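Endo-alpha-mannosidase (Bacteroides thetaiotaomicron, PDB 4ACY) hydrolyses alpha-mannosidic linkages within glycans as a family GH99 endo-acting glycosidase, consistent with a role in N-glycan processing. Local coordinates at residues Asn83-Tyr97 with Glu337-Asp351. Sequence-based numbering, arbitrary orientation.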
ATOM      1  N   ASN A  83     -25.722   5.091  -8.616  1.00 26.19           N
ATOM      2  CA  ASN A  83     -26.814   4.404  -7.906  1.00 26.56           C
ATOM      3  C   ASN A  83     -26.316   3.466  -6.819  1.00 25.42           C
ATOM      4  O   ASN A  83     -26.883   2.391  -6.627  1.00 24.78           O
ATOM      5  CB  ASN A  83     -27.733   3.643  -8.883  1.00 27.93           C
ATOM      6  CG  ASN A  83     -28.198   4.506 -10.025  1.00 29.26           C
ATOM      7  OD1 ASN A  83     -28.948   5.459  -9.820  1.00 30.29           O
ATOM      8  ND2 ASN A  83     -27.746   4.194 -11.238  1.00 29.96           N
ATOM      9  N   ASP A  84     -25.250   3.876  -6.131  1.00 24.70           N
ATOM     10  CA  ASP A  84     -24.632   3.110  -5.040  1.00 24.23           C
ATOM     11  C   ASP A  84     -24.060   1.751  -5.500  1.00 22.29           C
ATOM     12  O   ASP A  84     -23.822   0.870  -4.685  1.00 22.31           O
ATOM     13  CB  ASP A  84     -25.591   2.933  -3.840  1.00 25.99           C
ATOM     14  CG  ASP A  84     -26.103   4.276  -3.272  1.00 27.78           C
ATOM     15  OD1 ASP A  84     -25.525   5.343  -3.576  1.00 28.09           O
ATOM     16  OD2 ASP A  84     -27.105   4.252  -2.524  1.00 29.09           O
ATOM     17  N   ASP A  85     -23.838   1.614  -6.807  1.00 21.07           N
ATOM     18  CA  ASP A  85     -23.322   0.374  -7.417  1.00 20.12           C
ATOM     19  C   ASP A  85     -21.851   0.628  -7.717  1.00 19.10           C
ATOM     20  O   ASP A  85     -21.511   1.185  -8.764  1.00 18.52           O
ATOM     21  CB  ASP A  85     -24.107   0.075  -8.703  1.00 20.85           C
ATOM     22  CG  ASP A  85     -23.695  -1.244  -9.387  1.00 21.42           C
ATOM     23  OD1 ASP A  85     -22.987  -2.080  -8.787  1.00 21.54           O
ATOM     24  OD2 ASP A  85     -24.136  -1.449 -10.542  1.00 22.03           O
ATOM     25  N   ILE A  86     -20.994   0.262  -6.770  1.00 18.03           N
ATOM     26  CA  ILE A  86     -19.600   0.701  -6.799  1.00 17.94           C
ATOM     27  C   ILE A  86     -18.599  -0.469  -6.840  1.00 17.41           C
ATOM     28  O   ILE A  86     -18.911  -1.589  -6.431  1.00 16.91           O
ATOM     29  CB  ILE A  86     -19.266   1.687  -5.638  1.00 18.26           C
ATOM     30  CG1 ILE A  86     -19.349   0.999  -4.270  1.00 18.43           C
ATOM     31  CG2 ILE A  86     -20.181   2.948  -5.701  1.00 18.44           C
ATOM     32  CD1 ILE A  86     -18.722   1.844  -3.145  1.00 18.08           C
ATOM     33  N   ALA A  87     -17.392  -0.176  -7.324  1.00 17.29           N
ATOM     34  CA  ALA A  87     -16.418  -1.214  -7.687  1.00 17.48           C
ATOM     35  C   ALA A  87     -15.614  -1.795  -6.513  1.00 17.38           C
ATOM     36  O   ALA A  87     -14.368  -1.761  -6.500  1.00 16.92           O
ATOM     37  CB  ALA A  87     -15.484  -0.681  -8.757  1.00 17.61           C
ATOM     38  N   CYS A  88     -16.338  -2.331  -5.540  1.00 17.21           N
ATOM     39  CA  CYS A  88     -15.756  -2.948  -4.359  1.00 17.04           C
ATOM     40  C   CYS A  88     -16.789  -3.816  -3.663  1.00 16.78           C
ATOM     41  O   CYS A  88     -18.000  -3.609  -3.843  1.00 16.56           O
ATOM     42  CB  CYS A  88     -15.177  -1.895  -3.399  1.00 17.95           C
ATOM     43  SG  CYS A  88     -16.132  -0.379  -3.291  1.00 19.24           S
ATOM     44  N   ASN A  89     -16.322  -4.800  -2.897  1.00 15.91           N
ATOM     45  CA  ASN A  89     -17.222  -5.721  -2.214  1.00 16.41           C
ATOM     46  C   ASN A  89     -17.710  -5.210  -0.856  1.00 16.31           C
ATOM     47  O   ASN A  89     -18.666  -5.747  -0.302  1.00 16.81           O
ATOM     48  CB  ASN A  89     -16.566  -7.080  -2.026  1.00 16.19           C
ATOM     49  CG  ASN A  89     -16.480  -7.871  -3.327  1.00 16.54           C
ATOM     50  OD1 ASN A  89     -17.216  -8.867  -3.527  1.00 17.24           O
ATOM     51  ND2 ASN A  89     -15.616  -7.429  -4.224  1.00 15.34           N
ATOM     52  N   PHE A  90     -16.998  -4.228  -0.309  1.00 16.23           N
ATOM     53  CA  PHE A  90     -17.429  -3.515   0.909  1.00 15.87           C
ATOM     54  C   PHE A  90     -17.847  -2.106   0.502  1.00 16.31           C
ATOM     55  O   PHE A  90     -17.574  -1.676  -0.616  1.00 16.71           O
ATOM     56  CB  PHE A  90     -16.257  -3.427   1.906  1.00 16.28           C
ATOM     57  CG  PHE A  90     -15.855  -4.746   2.529  1.00 16.07           C
ATOM     58  CD1 PHE A  90     -14.955  -5.606   1.890  1.00 15.96           C
ATOM     59  CD2 PHE A  90     -16.349  -5.118   3.783  1.00 16.43           C
ATOM     60  CE1 PHE A  90     -14.560  -6.822   2.483  1.00 16.12           C
ATOM     61  CE2 PHE A  90     -15.969  -6.322   4.388  1.00 16.26           C
ATOM     62  CZ  PHE A  90     -15.072  -7.190   3.736  1.00 17.06           C
ATOM     63  N   TYR A  91     -18.489  -1.364   1.410  1.00 16.02           N
ATOM     64  CA  TYR A  91     -18.958  -0.026   1.082  1.00 16.62           C
ATOM     65  C   TYR A  91     -18.390   0.966   2.103  1.00 16.12           C
ATOM     66  O   TYR A  91     -18.557   0.760   3.311  1.00 16.04           O
ATOM     67  CB  TYR A  91     -20.495   0.019   1.087  1.00 17.17           C
ATOM     68  CG  TYR A  91     -21.037   1.262   0.447  1.00 18.11           C
ATOM     69  CD1 TYR A  91     -21.157   2.449   1.171  1.00 18.76           C
ATOM     70  CD2 TYR A  91     -21.401   1.271  -0.900  1.00 18.91           C
ATOM     71  CE1 TYR A  91     -21.623   3.611   0.567  1.00 19.45           C
ATOM     72  CE2 TYR A  91     -21.866   2.426  -1.510  1.00 19.48           C
ATOM     73  CZ  TYR A  91     -21.976   3.589  -0.764  1.00 20.06           C
ATOM     74  OH  TYR A  91     -22.434   4.740  -1.358  1.00 22.51           O
ATOM     75  N   PRO A  92     -17.730   2.040   1.636  1.00 16.50           N
ATOM     76  CA  PRO A  92     -17.090   2.946   2.607  1.00 16.45           C
ATOM     77  C   PRO A  92     -18.064   3.747   3.486  1.00 16.89           C
ATOM     78  O   PRO A  92     -19.095   4.238   3.003  1.00 16.94           O
ATOM     79  CB  PRO A  92     -16.336   3.935   1.722  1.00 16.55           C
ATOM     80  CG  PRO A  92     -16.091   3.201   0.416  1.00 16.61           C
ATOM     81  CD  PRO A  92     -17.399   2.420   0.248  1.00 16.41           C
ATOM     82  N   GLU A  93     -17.691   3.910   4.749  1.00 17.54           N
ATOM     83  CA  GLU A  93     -18.381   4.851   5.624  1.00 18.20           C
ATOM     84  C   GLU A  93     -18.464   6.237   4.971  1.00 18.59           C
ATOM     85  O   GLU A  93     -19.503   6.918   5.051  1.00 19.05           O
ATOM     86  CB  GLU A  93     -17.674   4.939   6.973  1.00 18.97           C
ATOM     87  CG  GLU A  93     -18.424   5.876   7.923  1.00 19.72           C
ATOM     88  CD  GLU A  93     -17.691   6.177   9.208  1.00 21.13           C
ATOM     89  OE1 GLU A  93     -16.480   5.940   9.311  1.00 20.79           O
ATOM     90  OE2 GLU A  93     -18.358   6.678  10.133  1.00 22.63           O
ATOM     91  N   LEU A  94     -17.383   6.644   4.304  1.00 18.10           N
ATOM     92  CA  LEU A  94     -17.319   7.973   3.683  1.00 18.28           C
ATOM     93  C   LEU A  94     -17.937   8.043   2.277  1.00 18.58           C
ATOM     94  O   LEU A  94     -17.860   9.069   1.592  1.00 19.09           O
ATOM     95  CB  LEU A  94     -15.877   8.506   3.711  1.00 18.41           C
ATOM     96  CG  LEU A  94     -15.287   8.686   5.109  1.00 19.31           C
ATOM     97  CD1 LEU A  94     -13.863   9.189   5.001  1.00 18.78           C
ATOM     98  CD2 LEU A  94     -16.101   9.677   5.944  1.00 19.55           C
ATOM     99  N   GLY A  95     -18.564   6.949   1.861  1.00 18.38           N
ATOM    100  CA  GLY A  95     -19.256   6.877   0.581  1.00 18.43           C
ATOM    101  C   GLY A  95     -18.308   6.872  -0.596  1.00 18.78           C
ATOM    102  O   GLY A  95     -17.147   6.457  -0.463  1.00 19.44           O
ATOM    103  N   THR A  96     -18.803   7.343  -1.735  1.00 18.90           N
ATOM    104  CA  THR A  96     -17.995   7.456  -2.957  1.00 18.55           C
ATOM    105  C   THR A  96     -17.206   8.736  -2.897  1.00 18.17           C
ATOM    106  O   THR A  96     -17.498   9.713  -3.589  1.00 19.29           O
ATOM    107  CB  THR A  96     -18.849   7.387  -4.250  1.00 18.98           C
ATOM    108  OG1 THR A  96     -19.953   8.322  -4.173  1.00 19.10           O
ATOM    109  CG2 THR A  96     -19.370   5.985  -4.434  1.00 19.29           C
ATOM    110  N   TYR A  97     -16.197   8.734  -2.033  1.00 17.93           N
ATOM    111  CA  TYR A  97     -15.467   9.947  -1.746  1.00 17.84           C
ATOM    112  C   TYR A  97     -14.449  10.333  -2.794  1.00 18.35           C
ATOM    113  O   TYR A  97     -14.036   9.510  -3.614  1.00 18.31           O
ATOM    114  CB  TYR A  97     -14.787   9.860  -0.396  1.00 17.14           C
ATOM    115  CG  TYR A  97     -13.764   8.746  -0.206  1.00 17.04           C
ATOM    116  CD1 TYR A  97     -12.456   8.874  -0.707  1.00 16.86           C
ATOM    117  CD2 TYR A  97     -14.069   7.621   0.559  1.00 16.87           C
ATOM    118  CE1 TYR A  97     -11.503   7.885  -0.480  1.00 16.66           C
ATOM    119  CE2 TYR A  97     -13.116   6.638   0.805  1.00 16.69           C
ATOM    120  CZ  TYR A  97     -11.836   6.779   0.281  1.00 16.80           C
ATOM    121  OH  TYR A  97     -10.900   5.796   0.537  1.00 16.35           O
ATOM    122  N   GLU A 337      -9.897   0.873   6.345  1.00 14.48           N
ATOM    123  CA  GLU A 337     -10.807   2.028   6.368  1.00 14.65           C
ATOM    124  C   GLU A 337     -12.226   1.587   6.756  1.00 15.04           C
ATOM    125  O   GLU A 337     -12.684   0.500   6.355  1.00 14.89           O
ATOM    126  CB  GLU A 337     -10.810   2.778   5.038  1.00 14.68           C
ATOM    127  CG  GLU A 337     -11.587   4.092   5.124  1.00 14.64           C
ATOM    128  CD  GLU A 337     -11.626   4.887   3.866  1.00 15.30           C
ATOM    129  OE1 GLU A 337     -10.977   4.508   2.855  1.00 15.21           O
ATOM    130  OE2 GLU A 337     -12.321   5.929   3.886  1.00 15.02           O
ATOM    131  N   PRO A 338     -12.909   2.396   7.593  1.00 15.01           N
ATOM    132  CA  PRO A 338     -14.240   1.987   8.032  1.00 15.35           C
ATOM    133  C   PRO A 338     -15.210   1.722   6.897  1.00 15.39           C
ATOM    134  O   PRO A 338     -15.303   2.511   5.965  1.00 15.35           O
ATOM    135  CB  PRO A 338     -14.712   3.195   8.861  1.00 15.41           C
ATOM    136  CG  PRO A 338     -13.457   3.711   9.449  1.00 15.51           C
ATOM    137  CD  PRO A 338     -12.401   3.541   8.378  1.00 15.44           C
ATOM    138  N   ALA A 339     -15.935   0.615   7.024  1.00 15.76           N
ATOM    139  CA  ALA A 339     -16.941   0.193   6.058  1.00 16.34           C
ATOM    140  C   ALA A 339     -18.283   0.116   6.791  1.00 16.56           C
ATOM    141  O   ALA A 339     -18.308  -0.111   7.999  1.00 16.94           O
ATOM    142  CB  ALA A 339     -16.558  -1.175   5.492  1.00 16.07           C
ATOM    143  N   VAL A 340     -19.375   0.290   6.053  1.00 17.05           N
ATOM    144  CA  VAL A 340     -20.736   0.249   6.633  1.00 17.65           C
ATOM    145  C   VAL A 340     -21.620  -0.772   5.926  1.00 18.31           C
ATOM    146  O   VAL A 340     -21.365  -1.132   4.769  1.00 17.87           O
ATOM    147  CB  VAL A 340     -21.428   1.641   6.553  1.00 17.58           C
ATOM    148  CG1 VAL A 340     -20.665   2.646   7.395  1.00 17.62           C
ATOM    149  CG2 VAL A 340     -21.550   2.139   5.096  1.00 17.73           C
ATOM    150  N   SER A 341     -22.672  -1.231   6.605  1.00 18.96           N
ATOM    151  CA  SER A 341     -23.673  -2.062   5.945  0.50 19.41           C
ATOM    152  C   SER A 341     -24.348  -1.246   4.844  1.00 19.78           C
ATOM    153  O   SER A 341     -24.623  -0.046   5.018  1.00 20.01           O
ATOM    154  CB  SER A 341     -24.699  -2.572   6.955  0.50 19.46           C
ATOM    155  OG  SER A 341     -25.191  -1.510   7.753  0.50 19.35           O
ATOM    156  N   LYS A 342     -24.593  -1.891   3.703  1.00 20.35           N
ATOM    157  CA  LYS A 342     -25.170  -1.223   2.541  0.50 21.00           C
ATOM    158  C   LYS A 342     -25.714  -2.257   1.567  1.00 21.67           C
ATOM    159  O   LYS A 342     -25.099  -3.311   1.366  1.00 20.88           O
ATOM    160  CB  LYS A 342     -24.116  -0.362   1.829  0.50 21.24           C
ATOM    161  CG  LYS A 342     -24.650   0.573   0.730  0.50 21.35           C
ATOM    162  CD  LYS A 342     -25.552   1.662   1.300  0.50 21.74           C
ATOM    163  CE  LYS A 342     -25.529   2.916   0.437  0.50 22.10           C
ATOM    164  NZ  LYS A 342     -26.108   4.082   1.166  0.50 22.64           N
ATOM    165  N   LYS A 343     -26.882  -1.940   1.002  1.00 23.01           N
ATOM    166  CA  LYS A 343     -27.484  -2.663  -0.116  1.00 25.42           C
ATOM    167  C   LYS A 343     -27.916  -1.633  -1.163  1.00 26.83           C
ATOM    168  O   LYS A 343     -28.310  -0.518  -0.826  1.00 28.99           O
ATOM    169  CB  LYS A 343     -28.701  -3.465   0.353  1.00 25.73           C
ATOM    170  N   CYS A 344     -27.812  -1.992  -2.435  1.00 27.79           N
ATOM    171  CA  CYS A 344     -28.459  -1.236  -3.505  1.00 29.07           C
ATOM    172  C   CYS A 344     -29.148  -2.259  -4.397  1.00 29.18           C
ATOM    173  O   CYS A 344     -29.039  -3.459  -4.148  1.00 28.81           O
ATOM    174  CB  CYS A 344     -27.442  -0.411  -4.289  1.00 29.37           C
ATOM    175  SG  CYS A 344     -26.224  -1.374  -5.191  1.00 30.93           S
ATOM    176  N   ASP A 345     -29.864  -1.788  -5.418  1.00 30.64           N
ATOM    177  CA  ASP A 345     -30.566  -2.680  -6.346  1.00 31.99           C
ATOM    178  C   ASP A 345     -29.615  -3.702  -6.960  1.00 31.11           C
ATOM    179  O   ASP A 345     -29.953  -4.882  -7.110  1.00 31.16           O
ATOM    180  CB  ASP A 345     -31.248  -1.870  -7.459  1.00 34.08           C
ATOM    181  CG  ASP A 345     -32.424  -1.053  -6.955  1.00 36.23           C
ATOM    182  OD1 ASP A 345     -33.031  -1.452  -5.934  1.00 37.93           O
ATOM    183  OD2 ASP A 345     -32.746  -0.014  -7.584  1.00 37.00           O
ATOM    184  N   ALA A 346     -28.406  -3.244  -7.264  1.00 29.83           N
ATOM    185  CA  ALA A 346     -27.429  -4.049  -7.991  1.00 28.10           C
ATOM    186  C   ALA A 346     -26.605  -5.009  -7.128  1.00 26.52           C
ATOM    187  O   ALA A 346     -26.118  -6.022  -7.632  1.00 27.31           O
ATOM    188  CB  ALA A 346     -26.514  -3.137  -8.801  1.00 28.57           C
ATOM    189  N   PHE A 347     -26.459  -4.712  -5.835  1.00 24.64           N
ATOM    190  CA  PHE A 347     -25.511  -5.449  -4.989  1.00 22.98           C
ATOM    191  C   PHE A 347     -25.758  -5.258  -3.498  1.00 22.25           C
ATOM    192  O   PHE A 347     -26.120  -4.175  -3.068  1.00 21.61           O
ATOM    193  CB  PHE A 347     -24.089  -4.960  -5.293  1.00 22.19           C
ATOM    194  CG  PHE A 347     -23.000  -5.914  -4.851  1.00 21.98           C
ATOM    195  CD1 PHE A 347     -22.750  -7.077  -5.568  1.00 21.95           C
ATOM    196  CD2 PHE A 347     -22.192  -5.615  -3.755  1.00 21.86           C
ATOM    197  CE1 PHE A 347     -21.741  -7.964  -5.176  1.00 21.60           C
ATOM    198  CE2 PHE A 347     -21.176  -6.495  -3.344  1.00 21.13           C
ATOM    199  CZ  PHE A 347     -20.943  -7.668  -4.068  1.00 21.79           C
ATOM    200  N   GLU A 348     -25.548  -6.320  -2.728  1.00 21.90           N
ATOM    201  CA  GLU A 348     -25.474  -6.212  -1.276  1.00 22.56           C
ATOM    202  C   GLU A 348     -24.044  -6.380  -0.807  1.00 21.51           C
ATOM    203  O   GLU A 348     -23.429  -7.430  -0.993  1.00 21.99           O
ATOM    204  CB  GLU A 348     -26.379  -7.207  -0.554  1.00 24.22           C
ATOM    205  CG  GLU A 348     -26.275  -7.045   0.978  1.00 25.77           C
ATOM    206  CD  GLU A 348     -27.481  -7.572   1.731  1.00 27.75           C
ATOM    207  OE1 GLU A 348     -28.058  -8.585   1.295  1.00 29.93           O
ATOM    208  OE2 GLU A 348     -27.847  -6.973   2.766  1.00 28.42           O
ATOM    209  N   TYR A 349     -23.524  -5.332  -0.180  1.00 20.79           N
ATOM    210  CA  TYR A 349     -22.110  -5.293   0.184  1.00 19.76           C
ATOM    211  C   TYR A 349     -21.812  -6.141   1.411  1.00 19.34           C
ATOM    212  O   TYR A 349     -22.682  -6.335   2.288  1.00 18.62           O
ATOM    213  CB  TYR A 349     -21.631  -3.827   0.329  1.00 19.44           C
ATOM    214  CG  TYR A 349     -21.754  -3.051  -0.966  1.00 19.55           C
ATOM    215  CD1 TYR A 349     -22.947  -2.400  -1.308  1.00 19.03           C
ATOM    216  CD2 TYR A 349     -20.697  -3.007  -1.885  1.00 19.23           C
ATOM    217  CE1 TYR A 349     -23.073  -1.695  -2.505  1.00 19.25           C
ATOM    218  CE2 TYR A 349     -20.824  -2.321  -3.089  1.00 19.39           C
ATOM    219  CZ  TYR A 349     -22.013  -1.678  -3.405  1.00 19.10           C
ATOM    220  OH  TYR A 349     -22.135  -1.003  -4.595  1.00 19.39           O
ATOM    221  N   LEU A 350     -20.604  -6.702   1.444  1.00 17.81           N
ATOM    222  CA  LEU A 350     -20.058  -7.262   2.673  1.00 17.93           C
ATOM    223  C   LEU A 350     -19.853  -6.104   3.638  1.00 17.57           C
ATOM    224  O   LEU A 350     -19.839  -4.943   3.217  1.00 17.79           O
ATOM    225  CB  LEU A 350     -18.713  -7.937   2.411  1.00 18.27           C
ATOM    226  CG  LEU A 350     -18.726  -9.149   1.473  1.00 18.74           C
ATOM    227  CD1 LEU A 350     -17.298  -9.648   1.276  1.00 19.02           C
ATOM    228  CD2 LEU A 350     -19.608 -10.269   2.046  1.00 18.86           C
ATOM    229  N   ASP A 351     -19.699  -6.422   4.918  1.00 18.26           N
ATOM    230  CA  ASP A 351     -19.443  -5.400   5.945  1.00 17.97           C
ATOM    231  C   ASP A 351     -18.723  -6.022   7.130  1.00 17.91           C
ATOM    232  O   ASP A 351     -18.331  -7.189   7.075  1.00 18.17           O
ATOM    233  CB  ASP A 351     -20.753  -4.709   6.382  1.00 18.52           C
ATOM    234  CG  ASP A 351     -21.792  -5.698   6.922  1.00 18.85           C
ATOM    235  OD1 ASP A 351     -21.419  -6.636   7.661  1.00 18.73           O
ATOM    236  OD2 ASP A 351     -22.993  -5.531   6.599  1.00 19.01           O
TER
HETATM  237  O   HOH W   1     -27.768  -0.042  -7.932  1.00 32.78           O
HETATM  238  O   HOH W   2     -29.903   1.326  -5.812  1.00 39.05           O
HETATM  239  O   HOH W   3     -19.233  -2.496   3.928  1.00 17.27           O
HETATM  240  O   HOH W   4     -14.872   5.314   4.767  1.00 18.68           O
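Tyr349 OH is gripped by two backbone groups, donating to Asp84 O at 2.5 Å and accepting from Ile86 N at 2.8 Å, the latter bond nearly straight at 165°. This joins two long loops of the (beta/alpha)8 barrel, one leading to helix 102-115, the other running from strand 322-324 to helix 359-376. With CG anti to the carbonyl carbon (chi1 -62°), the Tyr349 ring lies between Tyr91 and Phe347. Tyr91 turns its edge to one face, the planes 65° apart, while Phe347 CD2 lies over the opposite face. A phenylalanine in place of Tyr349 would probably leave both Asp84 O and Ile86 N without the hydroxyl that joins them. Tyr91 is itself sandwiched: Lys342 CG sits 3.8 Å from its ring centroid, and Pro92 CD lies over the other face, toward the rim. Farther along, Val340 N donates to Tyr91 O (2.9 Å) and Glu93 N to Pro338 O (3.0 Å), and Leu350 CB packs over one face of the Phe90 ring. Beyond the Pro92-Gly95 type I turn, Tyr97 OH donates to the syn lone pair of Glu337 OE1 at 2.7 Å; that same oxygen also receives Trp330 NE1.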